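Local coordinates for protein putative aspartyl-tRNA synthetase (Leishmania major, PDB 6OD8) that probably charges tRNA(Asp) with L-aspartate at the expense of ATP, as a dimeric class II aminoacyl-tRNA synthetase, at residues 230-235 / 291-296; 375-380 / 393-398; 422-427 / 450-455; 494-499 / 511-516. All coordinates share one frame; numbering follows the deposited sequence. Where two conformers were deposited one is given.

Interaction 1 (230-235 / 291-296); sequences YFRQFL and FEVGPV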
loop_
_atom_site.group_PDB
_atom_site.type_symbol
_atom_site.label_atom_id
_atom_site.label_comp_id
_atom_site.label_asym_id
_atom_site.label_seq_id
_atom_site.Cartn_x
_atom_site.Cartn_y
_atom_site.Cartn_z
ATOM N N TYR A 230 -7.632 -2.441 -6.552
ATOM C CA TYR A 230 -7.628 -3.283 -7.749
ATOM C C TYR A 230 -6.235 -3.390 -8.355
ATOM O O TYR A 230 -5.873 -4.445 -8.890
ATOM C CB TYR A 230 -8.639 -2.742 -8.769
ATOM C CG TYR A 230 -10.046 -2.717 -8.210
ATOM C CD1 TYR A 230 -10.515 -3.773 -7.424
ATOM C CD2 TYR A 230 -10.913 -1.643 -8.469
ATOM C CE1 TYR A 230 -11.800 -3.763 -6.901
ATOM C CE2 TYR A 230 -12.209 -1.640 -7.962
ATOM C CZ TYR A 230 -12.636 -2.699 -7.179
ATOM O OH TYR A 230 -13.904 -2.709 -6.661
ATOM N N PHE A 231 -5.433 -2.332 -8.264
ATOM C CA PHE A 231 -4.013 -2.440 -8.635
ATOM C C PHE A 231 -3.336 -3.597 -7.899
ATOM O O PHE A 231 -2.728 -4.485 -8.518
ATOM C CB PHE A 231 -3.301 -1.112 -8.323
ATOM C CG PHE A 231 -1.793 -1.139 -8.520
ATOM C CD1 PHE A 231 -1.245 -0.906 -9.779
ATOM C CD2 PHE A 231 -0.924 -1.352 -7.440
ATOM C CE1 PHE A 231 0.155 -0.909 -9.976
ATOM C CE2 PHE A 231 0.465 -1.370 -7.615
ATOM C CZ PHE A 231 1.014 -1.139 -8.921
ATOM N N ARG A 232 -3.429 -3.606 -6.565
ATOM C CA ARG A 232 -2.758 -4.651 -5.792
ATOM C C ARG A 232 -3.376 -6.023 -6.044
ATOM O O ARG A 232 -2.660 -7.030 -6.152
ATOM C CB ARG A 232 -2.810 -4.328 -4.303
ATOM C CG ARG A 232 -1.983 -3.135 -3.858
ATOM C CD ARG A 232 -1.959 -3.094 -2.330
ATOM N NE ARG A 232 -3.319 -3.172 -1.795
ATOM C CZ ARG A 232 -4.129 -2.127 -1.639
ATOM N NH1 ARG A 232 -3.706 -0.905 -1.946
ATOM N NH2 ARG A 232 -5.354 -2.299 -1.143
ATOM N N GLN A 233 -4.700 -6.100 -6.141
ATOM C CA GLN A 233 -5.296 -7.432 -6.272
ATOM C C GLN A 233 -4.929 -8.085 -7.592
ATOM O O GLN A 233 -4.675 -9.292 -7.637
ATOM C CB GLN A 233 -6.815 -7.383 -6.124
ATOM C CG GLN A 233 -7.392 -8.778 -5.932
ATOM C CD GLN A 233 -6.724 -9.545 -4.780
ATOM O OE1 GLN A 233 -6.698 -9.076 -3.636
ATOM N NE2 GLN A 233 -6.178 -10.727 -5.084
ATOM N N PHE A 234 -4.936 -7.322 -8.686
ATOM C CA PHE A 234 -4.490 -7.887 -9.959
ATOM C C PHE A 234 -3.100 -8.489 -9.829
ATOM O O PHE A 234 -2.841 -9.604 -10.296
ATOM C CB PHE A 234 -4.486 -6.826 -11.057
ATOM C CG PHE A 234 -3.949 -7.344 -12.381
ATOM C CD1 PHE A 234 -4.790 -8.024 -13.261
ATOM C CD2 PHE A 234 -2.609 -7.188 -12.724
ATOM C CE1 PHE A 234 -4.305 -8.532 -14.484
ATOM C CE2 PHE A 234 -2.114 -7.694 -13.935
ATOM C CZ PHE A 234 -2.959 -8.359 -14.818
ATOM N N LEU A 235 -2.178 -7.745 -9.218
ATOM C CA LEU A 235 -0.778 -8.162 -9.213
ATOM C C LEU A 235 -0.532 -9.299 -8.224
ATOM O O LEU A 235 0.247 -10.219 -8.500
ATOM C CB LEU A 235 0.095 -6.937 -8.890
ATOM C CG LEU A 235 -0.022 -5.840 -9.968
ATOM C CD1 LEU A 235 0.521 -4.506 -9.407
ATOM C CD2 LEU A 235 0.705 -6.234 -11.251
ATOM N N PHE A 291 5.784 -5.245 -6.799
ATOM C CA PHE A 291 5.104 -3.972 -6.918
ATOM C C PHE A 291 5.304 -3.190 -5.633
ATOM O O PHE A 291 5.613 -3.748 -4.576
ATOM C CB PHE A 291 3.611 -4.138 -7.229
ATOM C CG PHE A 291 2.789 -4.683 -6.063
ATOM C CD1 PHE A 291 2.327 -3.832 -5.051
ATOM C CD2 PHE A 291 2.477 -6.035 -5.998
ATOM C CE1 PHE A 291 1.548 -4.330 -3.970
ATOM C CE2 PHE A 291 1.708 -6.543 -4.915
ATOM C CZ PHE A 291 1.254 -5.684 -3.919
ATOM N N GLU A 292 5.122 -1.879 -5.739
ATOM C CA GLU A 292 5.199 -1.016 -4.575
ATOM C C GLU A 292 4.149 0.076 -4.690
ATOM O O GLU A 292 3.897 0.602 -5.774
ATOM C CB GLU A 292 6.610 -0.401 -4.422
ATOM C CG GLU A 292 6.728 0.542 -3.214
ATOM C CD GLU A 292 8.156 0.714 -2.698
ATOM O OE1 GLU A 292 9.137 0.341 -3.383
ATOM O OE2 GLU A 292 8.295 1.264 -1.600
ATOM N N VAL A 293 3.551 0.434 -3.562
ATOM C CA VAL A 293 2.611 1.549 -3.494
ATOM C C VAL A 293 3.139 2.471 -2.410
ATOM O O VAL A 293 3.228 2.064 -1.252
ATOM C CB VAL A 293 1.180 1.091 -3.164
ATOM C CG1 VAL A 293 0.227 2.314 -3.065
ATOM C CG2 VAL A 293 0.675 0.091 -4.182
ATOM N N GLY A 294 3.551 3.679 -2.779
ATOM C CA GLY A 294 4.096 4.560 -1.778
ATOM C C GLY A 294 4.364 5.949 -2.299
ATOM O O GLY A 294 4.199 6.234 -3.492
ATOM N N PRO A 295 4.806 6.833 -1.408
ATOM C CA PRO A 295 5.025 8.225 -1.800
ATOM C C PRO A 295 6.191 8.373 -2.757
ATOM O O PRO A 295 7.184 7.645 -2.692
ATOM C CB PRO A 295 5.327 8.950 -0.481
ATOM C CG PRO A 295 5.352 7.916 0.596
ATOM C CD PRO A 295 4.947 6.592 0.048
ATOM N N VAL A 296 6.057 9.366 -3.630
ATOM C CA VAL A 296 7.100 9.780 -4.555
ATOM C C VAL A 296 7.155 11.300 -4.483
ATOM O O VAL A 296 6.199 11.959 -4.074
ATOM C CB VAL A 296 6.835 9.279 -5.984
ATOM C CG1 VAL A 296 6.924 7.758 -6.013
ATOM C CG2 VAL A 296 5.489 9.698 -6.455
#

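Interaction 2 (375-380 / 393-398); sequences VGVISE and HNMDSR. With EDO (1,2-ethanediol), chain H.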
loop_
_atom_site.group_PDB
_atom_site.type_symbol
_atom_site.label_atom_id
_atom_site.label_comp_id
_atom_site.label_asym_id
_atom_site.label_seq_id
_atom_site.Cartn_x
_atom_site.Cartn_y
_atom_site.Cartn_z
ATOM N N VAL A 375 -7.038 -2.972 -37.972
ATOM C CA VAL A 375 -6.111 -3.048 -36.849
ATOM C C VAL A 375 -5.648 -4.490 -36.684
ATOM O O VAL A 375 -6.447 -5.432 -36.794
ATOM C CB VAL A 375 -6.805 -2.521 -35.579
ATOM C CG1 VAL A 375 -5.993 -2.793 -34.322
ATOM C CG2 VAL A 375 -7.088 -1.023 -35.719
ATOM N N GLY A 376 -4.355 -4.675 -36.433
ATOM C CA GLY A 376 -3.832 -6.018 -36.255
ATOM C C GLY A 376 -4.223 -6.595 -34.905
ATOM O O GLY A 376 -4.632 -5.881 -34.005
ATOM N N VAL A 377 -4.136 -7.919 -34.782
ATOM C CA VAL A 377 -4.437 -8.628 -33.536
ATOM C C VAL A 377 -3.290 -9.594 -33.266
ATOM O O VAL A 377 -3.173 -10.621 -33.941
ATOM C CB VAL A 377 -5.773 -9.380 -33.585
ATOM C CG1 VAL A 377 -6.089 -9.975 -32.211
ATOM C CG2 VAL A 377 -6.909 -8.477 -34.072
ATOM N N ILE A 378 -2.472 -9.284 -32.255
ATOM C CA ILE A 378 -1.212 -10.003 -32.040
ATOM C C ILE A 378 -1.463 -11.475 -31.726
ATOM O O ILE A 378 -0.829 -12.367 -32.303
ATOM C CB ILE A 378 -0.401 -9.318 -30.925
ATOM C CG1 ILE A 378 -0.036 -7.899 -31.366
ATOM C CG2 ILE A 378 0.823 -10.163 -30.538
ATOM C CD1 ILE A 378 0.481 -6.991 -30.294
ATOM N N SER A 379 -2.401 -11.755 -30.822
ATOM C CA SER A 379 -2.610 -13.128 -30.374
ATOM C C SER A 379 -3.247 -14.008 -31.437
ATOM O O SER A 379 -3.279 -15.233 -31.266
ATOM C CB SER A 379 -3.470 -13.135 -29.105
ATOM O OG SER A 379 -4.787 -12.693 -29.389
ATOM N N GLU A 380 -3.743 -13.427 -32.530
ATOM C CA GLU A 380 -4.326 -14.201 -33.612
ATOM C C GLU A 380 -3.502 -14.143 -34.888
ATOM O O GLU A 380 -3.938 -14.659 -35.913
ATOM C CB GLU A 380 -5.750 -13.727 -33.887
ATOM C CG GLU A 380 -6.666 -13.849 -32.689
ATOM C CD GLU A 380 -8.022 -13.265 -32.971
ATOM O OE1 GLU A 380 -8.243 -12.853 -34.124
ATOM O OE2 GLU A 380 -8.862 -13.209 -32.051
ATOM N N HIS A 393 -3.422 -6.410 -28.662
ATOM C CA HIS A 393 -2.930 -7.740 -28.321
ATOM C C HIS A 393 -3.988 -8.807 -28.612
ATOM O O HIS A 393 -3.682 -9.849 -29.205
ATOM C CB HIS A 393 -2.477 -7.811 -26.862
ATOM C CG HIS A 393 -1.920 -9.156 -26.495
ATOM N ND1 HIS A 393 -2.667 -10.120 -25.853
ATOM C CD2 HIS A 393 -0.730 -9.735 -26.785
ATOM C CE1 HIS A 393 -1.940 -11.214 -25.711
ATOM N NE2 HIS A 393 -0.763 -11.010 -26.274
ATOM N N ASN A 394 -5.243 -8.564 -28.215
ATOM C CA ASN A 394 -6.237 -9.639 -28.236
ATOM C C ASN A 394 -7.643 -9.061 -28.329
ATOM O O ASN A 394 -7.870 -7.880 -28.059
ATOM C CB ASN A 394 -6.122 -10.556 -26.995
ATOM C CG ASN A 394 -6.475 -9.849 -25.690
ATOM O OD1 ASN A 394 -7.650 -9.576 -25.403
ATOM N ND2 ASN A 394 -5.463 -9.580 -24.875
ATOM N N MET A 395 -8.591 -9.920 -28.709
ATOM C CA MET A 395 -9.952 -9.447 -28.937
ATOM C C MET A 395 -10.762 -9.306 -27.654
ATOM O O MET A 395 -11.920 -8.876 -27.720
ATOM C CB MET A 395 -10.671 -10.371 -29.915
ATOM C CG MET A 395 -10.136 -10.287 -31.346
ATOM S SD MET A 395 -10.224 -8.607 -32.002
ATOM C CE MET A 395 -11.982 -8.273 -31.860
ATOM N N ASP A 396 -10.195 -9.658 -26.502
ATOM C CA ASP A 396 -10.867 -9.468 -25.222
ATOM C C ASP A 396 -10.662 -8.062 -24.649
ATOM O O ASP A 396 -11.636 -7.383 -24.320
ATOM C CB ASP A 396 -10.400 -10.532 -24.225
ATOM C CG ASP A 396 -10.843 -10.234 -22.808
ATOM O OD1 ASP A 396 -9.979 -10.042 -21.926
ATOM O OD2 ASP A 396 -12.068 -10.166 -22.584
ATOM N N SER A 397 -9.418 -7.600 -24.520
ATOM C CA SER A 397 -9.198 -6.257 -23.987
ATOM C C SER A 397 -9.120 -5.179 -25.074
ATOM O O SER A 397 -9.418 -4.010 -24.794
ATOM C CB SER A 397 -7.927 -6.216 -23.131
ATOM O OG SER A 397 -6.761 -6.505 -23.878
ATOM N N ARG A 398 -8.701 -5.532 -26.290
ATOM C CA ARG A 398 -8.845 -4.637 -27.458
ATOM C C ARG A 398 -8.204 -3.268 -27.209
ATOM O O ARG A 398 -8.762 -2.213 -27.547
ATOM C CB ARG A 398 -10.323 -4.490 -27.850
ATOM C CG ARG A 398 -11.002 -5.820 -28.212
ATOM C CD ARG A 398 -12.413 -5.626 -28.790
ATOM N NE ARG A 398 -13.370 -5.001 -27.864
ATOM C CZ ARG A 398 -13.985 -5.650 -26.878
ATOM N NH1 ARG A 398 -13.724 -6.937 -26.682
ATOM N NH2 ARG A 398 -14.860 -5.024 -26.091
HETATM C C1 EDO H . -3.857 -6.900 -22.849
HETATM O O1 EDO H . -4.857 -7.847 -22.437
HETATM C C2 EDO H . -2.549 -7.591 -23.205
HETATM O O2 EDO H . -2.277 -8.630 -22.258
HETATM O O HOH W 1 -7.857 -12.586 -29.355
#

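Interaction 3 (422-427 / 450-455); sequences TDDINT and RFPSSA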
loop_
_atom_site.group_PDB
_atom_site.type_symbol
_atom_site.label_atom_id
_atom_site.label_comp_id
_atom_site.label_asym_id
_atom_site.label_seq_id
_atom_site.Cartn_x
_atom_site.Cartn_y
_atom_site.Cartn_z
ATOM N N THR A 422 12.146 11.082 -35.195
ATOM C CA THR A 422 12.835 11.099 -33.908
ATOM C C THR A 422 12.453 12.301 -33.058
ATOM O O THR A 422 12.894 12.397 -31.906
ATOM C CB THR A 422 14.356 11.076 -34.116
ATOM O OG1 THR A 422 14.718 12.055 -35.099
ATOM C CG2 THR A 422 14.810 9.704 -34.593
ATOM N N ASP A 423 11.637 13.212 -33.589
ATOM C CA ASP A 423 11.223 14.389 -32.833
ATOM C C ASP A 423 10.395 13.979 -31.617
ATOM O O ASP A 423 9.766 12.918 -31.590
ATOM C CB ASP A 423 10.432 15.353 -33.732
ATOM C CG ASP A 423 11.340 16.180 -34.637
ATOM O OD1 ASP A 423 12.574 16.102 -34.459
ATOM O OD2 ASP A 423 10.825 16.893 -35.530
ATOM N N ASP A 424 10.411 14.826 -30.591
ATOM C CA ASP A 424 9.735 14.516 -29.339
ATOM C C ASP A 424 8.301 15.029 -29.371
ATOM O O ASP A 424 8.017 16.083 -29.941
ATOM C CB ASP A 424 10.491 15.122 -28.157
ATOM C CG ASP A 424 11.855 14.471 -27.931
ATOM O OD1 ASP A 424 12.058 13.310 -28.357
ATOM O OD2 ASP A 424 12.726 15.127 -27.318
ATOM N N ILE A 425 7.401 14.276 -28.760
ATOM C CA ILE A 425 5.992 14.641 -28.698
ATOM C C ILE A 425 5.749 15.343 -27.359
ATOM O O ILE A 425 5.601 14.695 -26.319
ATOM C CB ILE A 425 5.097 13.415 -28.895
ATOM C CG1 ILE A 425 5.446 12.746 -30.239
ATOM C CG2 ILE A 425 3.639 13.820 -28.863
ATOM C CD1 ILE A 425 4.579 11.570 -30.635
ATOM N N ASN A 426 5.689 16.684 -27.383
ATOM C CA ASN A 426 5.568 17.489 -26.168
ATOM C C ASN A 426 4.175 17.393 -25.540
ATOM O O ASN A 426 3.439 16.430 -25.787
ATOM C CB ASN A 426 5.923 18.959 -26.452
ATOM C CG ASN A 426 4.857 19.689 -27.278
ATOM O OD1 ASN A 426 3.916 20.271 -26.738
ATOM N ND2 ASN A 426 5.017 19.667 -28.586
ATOM N N THR A 427 3.803 18.377 -24.714
ATOM C CA THR A 427 2.521 18.298 -24.021
ATOM C C THR A 427 1.372 18.846 -24.862
ATOM O O THR A 427 0.263 18.300 -24.829
ATOM C CB THR A 427 2.593 19.023 -22.674
ATOM O OG1 THR A 427 3.673 18.482 -21.905
ATOM C CG2 THR A 427 1.301 18.805 -21.895
ATOM N N ARG A 450 7.877 2.243 -28.690
ATOM C CA ARG A 450 9.250 2.426 -29.171
ATOM C C ARG A 450 9.660 3.893 -29.201
ATOM O O ARG A 450 9.819 4.483 -30.281
ATOM C CB ARG A 450 9.444 1.812 -30.560
ATOM C CG ARG A 450 9.934 0.394 -30.577
ATOM C CD ARG A 450 10.447 0.018 -31.968
ATOM N NE ARG A 450 11.114 -1.281 -31.956
ATOM C CZ ARG A 450 12.124 -1.613 -32.753
ATOM N NH1 ARG A 450 12.591 -0.735 -33.631
ATOM N NH2 ARG A 450 12.671 -2.821 -32.665
ATOM N N PHE A 451 9.893 4.471 -28.030
ATOM C CA PHE A 451 10.197 5.893 -27.952
ATOM C C PHE A 451 11.632 6.177 -28.378
ATOM O O PHE A 451 12.500 5.305 -28.266
ATOM C CB PHE A 451 9.980 6.408 -26.532
ATOM C CG PHE A 451 8.640 7.031 -26.331
ATOM C CD1 PHE A 451 8.520 8.374 -26.020
ATOM C CD2 PHE A 451 7.497 6.272 -26.488
ATOM C CE1 PHE A 451 7.261 8.964 -25.837
ATOM C CE2 PHE A 451 6.255 6.838 -26.318
ATOM C CZ PHE A 451 6.132 8.191 -25.998
ATOM N N PRO A 452 11.905 7.396 -28.848
ATOM C CA PRO A 452 13.282 7.748 -29.208
ATOM C C PRO A 452 14.200 7.725 -27.988
ATOM O O PRO A 452 13.801 8.083 -26.872
ATOM C CB PRO A 452 13.151 9.163 -29.792
ATOM C CG PRO A 452 11.698 9.320 -30.112
ATOM C CD PRO A 452 10.974 8.517 -29.088
ATOM N N SER A 453 15.444 7.300 -28.234
ATOM C CA SER A 453 16.438 7.157 -27.176
ATOM C C SER A 453 16.695 8.480 -26.462
ATOM O O SER A 453 16.900 8.512 -25.243
ATOM C CB SER A 453 17.724 6.587 -27.781
ATOM O OG SER A 453 18.893 7.082 -27.139
ATOM N N SER A 454 16.664 9.588 -27.203
ATOM C CA SER A 454 16.949 10.890 -26.617
ATOM C C SER A 454 15.925 11.300 -25.562
ATOM O O SER A 454 16.234 12.152 -24.720
ATOM C CB SER A 454 17.021 11.947 -27.725
ATOM O OG SER A 454 15.743 12.098 -28.314
ATOM N N ALA A 455 14.730 10.708 -25.569
ATOM C CA ALA A 455 13.678 11.055 -24.617
ATOM C C ALA A 455 13.628 10.153 -23.378
ATOM O O ALA A 455 12.753 10.345 -22.521
ATOM C CB ALA A 455 12.314 11.027 -25.317
#

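Interaction 4 (494-499 / 511-516); sequences LLLARA and EYVDSF. With FMT (formic acid), chain L.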
loop_
_atom_site.group_PDB
_atom_site.type_symbol
_atom_site.label_atom_id
_atom_site.label_comp_id
_atom_site.label_asym_id
_atom_site.label_seq_id
_atom_site.Cartn_x
_atom_site.Cartn_y
_atom_site.Cartn_z
ATOM N N LEU A 494 27.065 -1.901 -20.454
ATOM C CA LEU A 494 26.230 -1.112 -21.356
ATOM C C LEU A 494 25.458 -0.045 -20.604
ATOM O O LEU A 494 25.166 1.022 -21.161
ATOM C CB LEU A 494 25.274 -2.013 -22.127
ATOM C CG LEU A 494 25.888 -2.689 -23.350
ATOM C CD1 LEU A 494 24.863 -3.585 -24.009
ATOM C CD2 LEU A 494 26.409 -1.642 -24.337
ATOM N N LEU A 495 25.114 -0.315 -19.340
ATOM C CA LEU A 495 24.427 0.684 -18.535
ATOM C C LEU A 495 25.330 1.890 -18.267
ATOM O O LEU A 495 24.884 3.038 -18.355
ATOM C CB LEU A 495 23.941 0.030 -17.232
ATOM C CG LEU A 495 23.259 0.874 -16.168
ATOM C CD1 LEU A 495 21.912 1.372 -16.647
ATOM C CD2 LEU A 495 23.097 0.051 -14.899
ATOM N N LEU A 496 26.609 1.654 -17.977
ATOM C CA LEU A 496 27.535 2.780 -17.840
ATOM C C LEU A 496 27.738 3.493 -19.177
ATOM O O LEU A 496 27.820 4.727 -19.227
ATOM C CB LEU A 496 28.870 2.297 -17.267
ATOM C CG LEU A 496 28.882 1.856 -15.795
ATOM C CD1 LEU A 496 30.167 1.115 -15.468
ATOM C CD2 LEU A 496 28.703 3.051 -14.860
ATOM N N ALA A 497 27.791 2.732 -20.272
ATOM C CA ALA A 497 27.989 3.333 -21.586
ATOM C C ALA A 497 26.821 4.238 -21.973
ATOM O O ALA A 497 27.033 5.320 -22.538
ATOM C CB ALA A 497 28.198 2.237 -22.630
ATOM N N ARG A 498 25.578 3.821 -21.696
ATOM C CA ARG A 498 24.459 4.689 -22.055
ATOM C C ARG A 498 24.435 5.933 -21.168
ATOM O O ARG A 498 24.177 7.042 -21.653
ATOM C CB ARG A 498 23.127 3.932 -22.002
ATOM C CG ARG A 498 21.919 4.792 -22.466
ATOM C CD ARG A 498 20.590 4.017 -22.633
ATOM N NE ARG A 498 19.446 4.931 -22.561
ATOM C CZ ARG A 498 19.046 5.706 -23.568
ATOM N NH1 ARG A 498 19.671 5.652 -24.740
ATOM N NH2 ARG A 498 18.018 6.523 -23.417
ATOM N N ALA A 499 24.741 5.777 -19.875
ATOM C CA ALA A 499 24.820 6.938 -18.991
ATOM C C ALA A 499 25.879 7.928 -19.467
ATOM O O ALA A 499 25.677 9.146 -19.402
ATOM C CB ALA A 499 25.110 6.491 -17.557
ATOM N N GLU A 511 25.837 1.489 -5.974
ATOM C CA GLU A 511 25.266 0.218 -5.520
ATOM C C GLU A 511 24.252 -0.325 -6.523
ATOM O O GLU A 511 24.135 -1.544 -6.714
ATOM C CB GLU A 511 24.618 0.384 -4.141
ATOM C CG GLU A 511 25.607 0.594 -3.012
ATOM C CD GLU A 511 25.781 2.060 -2.676
ATOM O OE1 GLU A 511 25.231 2.909 -3.410
ATOM O OE2 GLU A 511 26.460 2.362 -1.680
ATOM N N TYR A 512 23.500 0.560 -7.164
ATOM C CA TYR A 512 22.558 0.131 -8.189
ATOM C C TYR A 512 23.292 -0.559 -9.346
ATOM O O TYR A 512 22.931 -1.670 -9.754
ATOM C CB TYR A 512 21.767 1.356 -8.647
ATOM C CG TYR A 512 21.023 1.275 -9.950
ATOM C CD1 TYR A 512 19.782 0.653 -10.024
ATOM C CD2 TYR A 512 21.532 1.877 -11.104
ATOM C CE1 TYR A 512 19.085 0.601 -11.184
ATOM C CE2 TYR A 512 20.825 1.842 -12.279
ATOM C CZ TYR A 512 19.595 1.206 -12.317
ATOM O OH TYR A 512 18.877 1.147 -13.498
ATOM N N VAL A 513 24.338 0.079 -9.866
ATOM C CA VAL A 513 25.150 -0.542 -10.918
ATOM C C VAL A 513 25.731 -1.868 -10.420
ATOM O O VAL A 513 25.667 -2.896 -11.106
ATOM C CB VAL A 513 26.265 0.418 -11.372
ATOM C CG1 VAL A 513 27.156 -0.258 -12.407
ATOM C CG2 VAL A 513 25.680 1.731 -11.932
ATOM N N ASP A 514 26.279 -1.863 -9.201
ATOM C CA ASP A 514 26.863 -3.071 -8.620
ATOM C C ASP A 514 25.851 -4.208 -8.504
ATOM O O ASP A 514 26.243 -5.385 -8.517
ATOM C CB ASP A 514 27.430 -2.764 -7.233
ATOM C CG ASP A 514 28.760 -2.052 -7.290
ATOM O OD1 ASP A 514 29.313 -1.889 -8.408
ATOM O OD2 ASP A 514 29.243 -1.647 -6.208
ATOM N N SER A 515 24.563 -3.889 -8.358
ATOM C CA SER A 515 23.561 -4.947 -8.214
ATOM C C SER A 515 23.398 -5.789 -9.471
ATOM O O SER A 515 22.773 -6.853 -9.399
ATOM C CB SER A 515 22.194 -4.374 -7.811
ATOM O OG SER A 515 21.506 -3.760 -8.900
ATOM N N PHE A 516 23.942 -5.350 -10.607
ATOM C CA PHE A 516 23.847 -6.119 -11.841
ATOM C C PHE A 516 25.097 -6.929 -12.132
ATOM O O PHE A 516 25.178 -7.550 -13.200
ATOM C CB PHE A 516 23.562 -5.186 -13.025
ATOM C CG PHE A 516 22.355 -4.325 -12.829
ATOM C CD1 PHE A 516 21.075 -4.885 -12.806
ATOM C CD2 PHE A 516 22.488 -2.957 -12.638
ATOM C CE1 PHE A 516 19.948 -4.084 -12.612
ATOM C CE2 PHE A 516 21.355 -2.135 -12.470
ATOM C CZ PHE A 516 20.086 -2.716 -12.443
HETATM C C FMT L . 21.521 3.268 -5.175
HETATM O O1 FMT L . 21.086 2.677 -4.171
HETATM O O2 FMT L . 22.699 3.234 -5.580
#

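Interaction 1 (230-235 / 291-296)
Phe231, Arg232 and Leu235 of helix 215-237 close round the ring of Phe291, on strand 289-297 of the mixed sheet at the heart of the class II synthetase fold. The short segments run almost antiparallel (165°), their axes 9.9 Å apart at closest approach. Phe291 CG lies between its backbone N and carbonyl carbon (chi1 71°), which brings the ring against Phe231, Arg232 and Leu235. Phe231 slides past it in the opposite direction, CE2 lying 4.0 Å from Phe291 CD1. That same carbon touches Val293 CG2 at 3.7 Å, bridging two residues that point from one side of the strand. Arg232 contributes its aliphatic part, CG standing 3.7 Å from Phe291 CE1, while in the conformer given its guanidinium is turned 41° from the ring plane and forms a salt bridge with Glu242 of the second subunit. Leu235 meets the root of the ring, CD1 lying 3.8 Å from Phe291 CB.

Interaction 2 (375-380 / 393-398)
His393 O accepts from Ser379 N at 2.8 Å with an N-H...O angle of 159°, the donor approaching nearly along the C=O axis. Ser379 OG, turned between its backbone N and carbonyl carbon (chi1 67°), lies 3.1 Å from His393 O, and Ser379 CB sits over one face of the imidazole, toward its rim. A water ties Ser379 OG, Glu380 OE2 and Met395 N together, giving to the carboxylate and accepting from the amide. Asn394 ND2 donates to His393 ND1 at 3.0 Å, in the ring plane and almost straight (173°), which helps to fix the ring's rotation; NE2 bonds weakly to Tyr68 of the second subunit. Asn394 OD1 accepts from Ser397 N at 2.8 Å, an Asx motif. ND2 and Ser397 OG hold O1 of a 1,2-ethanediol. The side chains of Met395 and Val377 cross at about a right angle, SD 3.9 Å from CG2. Loop 393-398 follows strand 391-392, neighbour of edge strand 376-377, with His393 against helix 325-342 and Met395 against helix 367-373.

Interaction 3 (422-427 / 450-455)
Pro452 packs its ring against the backbone of Thr422, with CG 3.8 Å and CB 3.9 Å from Thr422 O, and this is the close, sheltered part of the contact. The proline is buried, its CB directed toward the 422-427 loop and its ring also touching Tyr404 of helix 404-412. Tyr404 serves both loops, since its hydroxyl is hydrogen-bonded to Asp423 O and its ring meets that of Phe451. Both segments are connections flanking the sheet of the class II synthetase domain: 450-455 leaves strand 445-449 and winds into a short 3-10 turn, closed by Ala455 N to Pro452 O at 3.1 Å, whereas 422-427 leads into helix 427-441, with Asn426 at its N-cap. On the exposed side the fit is slack. For Asp424, chi1 of -67° sets CG anti to the carbonyl carbon, and from there OD1 comes within 3.8 Å of Ala455 CB. Ser454 OG stands 3.9 Å from the same OD1, too far for a hydrogen bond, and the model contains no partner for this carboxylate oxygen although the contact buries it. No hydrogen bond crosses between the loops, while Asp423 OD2 turns back to Ala420 N.

Interaction 4 (494-499 / 511-516)
Leu495 points from helix 492-501 at Tyr512, Val513 and Phe516, joining that helix to the short helix 510-514 as two helices linked by a brief loop in the class II synthetase domain. Its CB heads toward the partner but makes no close contact with 511-516, and CG, anti to the backbone N (chi1 176°), serves as the branch point. CD1, set by chi2 of 68°, lies 4.4 Å from Tyr512 OH. CD2, the other branch, makes the close contacts: it is 3.7 Å from Phe516 CE2, 3.9 Å from Tyr512 CE2 and 4.3 Å from Val513 CG2. The two rings that receive it are already set against each other, Phe516 CE2 lying above the centre of the Tyr512 ring. Ser515 OG, over the centre of the Phe516 ring, donates to Tyr512 O at 2.7 Å, on a lone pair in the carbonyl plane. Beside this, Leu496 CG makes a looser approach to Val513 CG1 at 4.4 Å. Tyr512 OH is hydrogen-bonded to Gln280 OE1 of helix 276-283, and Tyr512 N donates to a formic acid, probably from the crystallisation liquor. With no hydrogen bond or salt bridge crossing between them, the two segments meet through apolar packing, with Phe516 just beyond the helix, and the contact depends on the shape of the methyl-and-ring fit and not on directed bonds.

How the interactions relate
The four contacts follow one another along the chain, each closing before the next opens, and all lie in the class II synthetase domain. Interactions 1 and 2 reach the same mixed sheet near its two ends, strand 289-297 and edge strand 376-377, with centres 26 Å apart. Interaction 3 joins loops flanking that sheet, and interaction 4 pairs helices farther out, 36 Å from interaction 2 between centres. Interactions 3 and 4 touch directly, through a probable hydrogen bond between Arg498 NH1 and Ser453 OG (2.9 Å), although their centres are 23 Å apart. Interactions 1 and 2 use contact residues (Arg232, Val293, Ile378, His393) to meet the second subunit, while in interaction 4 other residues of the same segments face it.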